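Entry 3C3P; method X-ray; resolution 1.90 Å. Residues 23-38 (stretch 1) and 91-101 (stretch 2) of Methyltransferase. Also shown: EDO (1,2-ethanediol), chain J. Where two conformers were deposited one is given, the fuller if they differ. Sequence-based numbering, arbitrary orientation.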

# COMPACT_ATOMS: atom_id res chain seq x y z
N PRO A 23 -21.38 11.63 -3.15
CA PRO A 23 -21.91 12.23 -4.38
C PRO A 23 -20.89 13.14 -5.06
O PRO A 23 -20.97 13.41 -6.26
CB PRO A 23 -23.13 13.03 -3.90
CG PRO A 23 -22.88 13.28 -2.46
CD PRO A 23 -22.07 12.12 -1.95
N VAL A 24 -19.93 13.57 -4.26
CA VAL A 24 -18.85 14.43 -4.75
C VAL A 24 -18.06 13.66 -5.77
O VAL A 24 -17.71 14.14 -6.84
CB VAL A 24 -17.84 14.78 -3.65
CG1 VAL A 24 -16.72 15.62 -4.24
CG2 VAL A 24 -18.50 15.52 -2.49
N VAL A 25 -17.77 12.43 -5.38
CA VAL A 25 -17.01 11.51 -6.23
C VAL A 25 -17.85 11.07 -7.43
O VAL A 25 -17.35 10.98 -8.56
CB VAL A 25 -16.49 10.26 -5.43
CG1 VAL A 25 -15.88 9.24 -6.37
CG2 VAL A 25 -15.46 10.68 -4.38
N ALA A 26 -19.13 10.86 -7.18
CA ALA A 26 -20.06 10.41 -8.23
C ALA A 26 -20.30 11.52 -9.26
O ALA A 26 -20.45 11.26 -10.46
CB ALA A 26 -21.38 9.94 -7.63
N ALA A 27 -20.28 12.76 -8.78
CA ALA A 27 -20.50 13.92 -9.62
C ALA A 27 -19.30 14.11 -10.52
O ALA A 27 -19.43 14.52 -11.67
CB ALA A 27 -20.71 15.16 -8.77
N MSE A 28 -18.15 13.75 -9.98
CA MSE A 28 -16.85 13.88 -10.67
C MSE A 28 -16.64 12.85 -11.81
O MSE A 28 -16.05 13.16 -12.85
CB MSE A 28 -15.71 13.82 -9.65
CG MSE A 28 -14.34 13.90 -10.25
SE MSE A 28 -12.94 14.19 -8.93
CE MSE A 28 -13.25 12.65 -7.76
N GLU A 29 -17.13 11.64 -11.59
CA GLU A 29 -17.03 10.56 -12.58
C GLU A 29 -17.78 10.90 -13.85
O GLU A 29 -17.27 10.79 -14.96
CB GLU A 29 -17.65 9.28 -12.03
CG GLU A 29 -16.87 8.66 -10.87
CD GLU A 29 -17.60 7.53 -10.16
OE1 GLU A 29 -18.75 7.20 -10.55
OE2 GLU A 29 -17.03 6.97 -9.20
N GLN A 30 -19.03 11.30 -13.66
CA GLN A 30 -19.91 11.70 -14.77
C GLN A 30 -19.40 12.89 -15.54
O GLN A 30 -19.55 12.98 -16.76
CB GLN A 30 -21.32 12.02 -14.26
CG GLN A 30 -22.24 10.82 -14.12
CD GLN A 30 -22.65 10.26 -15.47
OE1 GLN A 30 -22.26 10.78 -16.51
NE2 GLN A 30 -23.46 9.21 -15.45
N ILE A 31 -18.76 13.80 -14.82
CA ILE A 31 -18.23 15.03 -15.44
C ILE A 31 -17.02 14.61 -16.26
O ILE A 31 -16.71 15.19 -17.30
CB ILE A 31 -17.81 16.08 -14.44
CG1 ILE A 31 -19.04 16.79 -13.88
CG2 ILE A 31 -16.95 17.11 -15.13
CD1 ILE A 31 -18.75 17.81 -12.80
N ALA A 32 -16.36 13.57 -15.77
CA ALA A 32 -15.17 13.02 -16.41
C ALA A 32 -15.58 12.32 -17.69
O ALA A 32 -14.92 12.42 -18.74
CB ALA A 32 -14.44 12.03 -15.48
N ARG A 33 -16.70 11.62 -17.58
CA ARG A 33 -17.26 10.85 -18.69
C ARG A 33 -17.85 11.76 -19.77
O ARG A 33 -17.97 11.35 -20.92
CB ARG A 33 -18.34 9.88 -18.19
N GLU A 34 -18.18 12.99 -19.40
CA GLU A 34 -18.79 13.91 -20.36
C GLU A 34 -17.73 14.78 -21.02
O GLU A 34 -17.90 15.25 -22.14
CB GLU A 34 -19.86 14.80 -19.70
CG GLU A 34 -19.32 16.03 -18.99
CD GLU A 34 -20.41 16.82 -18.31
OE1 GLU A 34 -21.43 16.20 -17.92
OE2 GLU A 34 -20.24 18.05 -18.14
N ARG A 35 -16.63 14.99 -20.32
CA ARG A 35 -15.54 15.80 -20.85
C ARG A 35 -14.46 14.88 -21.39
O ARG A 35 -13.38 15.33 -21.81
CB ARG A 35 -14.94 16.73 -19.79
CG ARG A 35 -15.92 17.71 -19.13
CD ARG A 35 -15.15 18.68 -18.25
NE ARG A 35 -15.99 19.46 -17.35
CZ ARG A 35 -15.54 20.44 -16.58
NH1 ARG A 35 -14.26 20.79 -16.64
NH2 ARG A 35 -16.36 21.10 -15.77
N ASN A 36 -14.79 13.59 -21.35
CA ASN A 36 -13.92 12.50 -21.81
C ASN A 36 -12.56 12.59 -21.15
O ASN A 36 -11.53 12.58 -21.83
CB ASN A 36 -13.75 12.54 -23.33
N ILE A 37 -12.58 12.70 -19.83
CA ILE A 37 -11.37 12.85 -19.02
C ILE A 37 -11.03 11.59 -18.22
O ILE A 37 -11.88 11.08 -17.47
CB ILE A 37 -11.51 14.06 -18.05
CG1 ILE A 37 -11.68 15.36 -18.84
CG2 ILE A 37 -10.29 14.15 -17.12
CD1 ILE A 37 -11.99 16.58 -18.00
N PRO A 38 -9.81 11.05 -18.41
CA PRO A 38 -9.46 9.87 -17.60
C PRO A 38 -9.18 10.25 -16.16
O PRO A 38 -8.46 11.22 -15.89
CB PRO A 38 -8.19 9.32 -18.26
CG PRO A 38 -7.69 10.42 -19.16
CD PRO A 38 -8.85 11.29 -19.51
C1 EDO J . -10.50 23.21 -23.58
O1 EDO J . -9.92 24.21 -24.42
C2 EDO J . -10.11 23.46 -22.13
O2 EDO J . -10.54 22.37 -21.32
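Stretch 2 91-101: RDNVEHARRML

Stretch 2 is a helix that lies nearly antiparallel to the helix of stretch 1, and the two meet through a small side-chain contact with no direct hydrogen bond across it. Residues 91-101 are helical throughout, and this helix continues later in the chain. Its backbone bonds run in the usual i to i+4 pattern, for example His-96 N to Asp-92 O at 3.0 Å and Met-100 N to His-96 O at 3.2 Å. The N-to-C directions of helices 23-34 and 91-101 differ by 165°. Their axes come no closer than 12.0 Å, so side chains rather than backbones must fill the gap. The two stretches together bury 352 Å².

The antiparallel register pairs the start of stretch 1 with the end of stretch 2. The CA atoms of Val-24 and Met-100 are 7.5 Å apart, and those of Met-28 and His-96 are 8.9 Å apart. Farther along, the CA atoms of Arg-35 and Asp-92 are separated by 10.2 Å.

At the first end the contact is apolar. Met-100, a selenomethionine like Met-28, points toward stretch 1. Met-100 SE lies 3.7 Å from Met-28 SE and 4.0 Å from Val-24 CG1.

His-96 occupies the middle and has the largest area covered by the opposing stretch. Its chi1 is t, and its CA-to-CB bond points toward stretch 1. Ile-31 CD1 meets the ring edge, 3.5 Å from His-96 NE2. Met-28 CG is 4.0 Å from His-96 CE1. Met-28 SE also lies at the ring edge, 5.4 Å from the centroid of the His-96 ring.

Beyond the helix of stretch 1, Arg-35 reaches across with chi1 m and the rest of its chain extended. Arg-35 NH1 comes within 3.6 Å of Asp-92 CB, a contact with the aliphatic carbon of that side chain. Arg-35 NH2 is 4.4 Å from His-96 CD2. A water links the stretches here: the water O donates to Asn-93 OD1 at 2.6 Å and accepts a weak hydrogen bond from Arg-35 NH1 at 3.0 Å. Asn-36 has positive phi as the chain leaves helical geometry, and Ile-37 then turns toward stretch 2. Ile-37 CD1 lies 4.0 Å from Asn-93 OD1.

Away from the contact, Glu-95 and Arg-99 form a salt bridge one turn apart on stretch 2, with Arg-99 NE 2.5 Å from Glu-95 OE2.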

# COMPACT_ATOMS: atom_id res chain seq x y z
N ARG A 91 -7.12 25.01 -17.39
CA ARG A 91 -7.82 25.88 -16.42
C ARG A 91 -9.12 25.27 -15.88
O ARG A 91 -9.53 25.55 -14.76
CB ARG A 91 -8.13 27.27 -17.03
CG ARG A 91 -9.13 27.28 -18.18
N ASP A 92 -9.73 24.39 -16.67
CA ASP A 92 -11.01 23.73 -16.29
C ASP A 92 -10.80 22.65 -15.22
O ASP A 92 -11.70 22.33 -14.42
CB ASP A 92 -11.71 23.13 -17.52
CG ASP A 92 -12.07 24.18 -18.56
OD1 ASP A 92 -12.20 25.38 -18.22
OD2 ASP A 92 -12.24 23.80 -19.73
N ASN A 93 -9.60 22.07 -15.25
CA ASN A 93 -9.22 21.06 -14.29
C ASN A 93 -8.97 21.72 -12.98
O ASN A 93 -9.44 21.29 -11.93
CB ASN A 93 -7.95 20.29 -14.72
CG ASN A 93 -8.24 19.24 -15.75
OD1 ASN A 93 -9.36 18.71 -15.80
ND2 ASN A 93 -7.24 18.90 -16.56
N VAL A 94 -8.20 22.79 -13.06
CA VAL A 94 -7.84 23.54 -11.86
C VAL A 94 -9.12 24.10 -11.21
O VAL A 94 -9.30 23.97 -10.01
CB VAL A 94 -6.76 24.64 -12.15
CG1 VAL A 94 -6.50 25.50 -10.91
CG2 VAL A 94 -5.48 23.98 -12.67
N GLU A 95 -10.01 24.66 -12.03
CA GLU A 95 -11.28 25.25 -11.51
C GLU A 95 -12.22 24.20 -10.93
O GLU A 95 -12.88 24.43 -9.91
CB GLU A 95 -12.02 26.04 -12.61
CG GLU A 95 -13.41 26.61 -12.18
CD GLU A 95 -13.36 27.65 -11.06
OE1 GLU A 95 -12.25 27.98 -10.60
OE2 GLU A 95 -14.44 28.13 -10.65
N HIS A 96 -12.24 23.03 -11.55
CA HIS A 96 -13.11 21.96 -11.08
C HIS A 96 -12.65 21.54 -9.68
O HIS A 96 -13.47 21.36 -8.77
CB HIS A 96 -13.09 20.74 -12.01
CG HIS A 96 -14.04 19.67 -11.59
ND1 HIS A 96 -13.66 18.61 -10.79
CD2 HIS A 96 -15.37 19.54 -11.78
CE1 HIS A 96 -14.71 17.85 -10.54
NE2 HIS A 96 -15.76 18.39 -11.14
N ALA A 97 -11.34 21.41 -9.53
CA ALA A 97 -10.75 21.02 -8.26
C ALA A 97 -10.97 22.12 -7.22
O ALA A 97 -11.27 21.85 -6.07
CB ALA A 97 -9.26 20.73 -8.40
N ARG A 98 -10.79 23.37 -7.63
CA ARG A 98 -10.96 24.48 -6.70
C ARG A 98 -12.36 24.45 -6.10
O ARG A 98 -12.54 24.56 -4.88
CB ARG A 98 -10.69 25.83 -7.38
CG ARG A 98 -10.74 27.02 -6.43
N ARG A 99 -13.34 24.28 -6.96
CA ARG A 99 -14.73 24.24 -6.50
C ARG A 99 -15.01 23.14 -5.49
O ARG A 99 -15.61 23.39 -4.44
CB ARG A 99 -15.72 24.18 -7.69
CG ARG A 99 -15.64 25.40 -8.59
CD ARG A 99 -16.63 25.37 -9.72
NE ARG A 99 -16.39 26.52 -10.58
CZ ARG A 99 -17.19 26.93 -11.56
NH1 ARG A 99 -18.35 26.34 -11.83
NH2 ARG A 99 -16.83 27.98 -12.25
N MSE A 100 -14.59 21.92 -5.80
CA MSE A 100 -14.81 20.77 -4.92
C MSE A 100 -14.16 20.98 -3.58
O MSE A 100 -14.70 20.65 -2.53
CB MSE A 100 -14.19 19.48 -5.46
CG MSE A 100 -14.78 18.88 -6.70
SE MSE A 100 -13.99 17.10 -6.82
CE MSE A 100 -12.16 17.67 -6.98
N LEU A 101 -12.96 21.51 -3.65
CA LEU A 101 -12.18 21.72 -2.44
C LEU A 101 -12.73 22.87 -1.62
O LEU A 101 -12.72 22.83 -0.40
CB LEU A 101 -10.70 21.93 -2.77
CG LEU A 101 -9.99 20.69 -3.34
CD1 LEU A 101 -8.68 21.08 -4.03
CD2 LEU A 101 -9.78 19.62 -2.23
O HOH W 1 -11.38 19.95 -16.91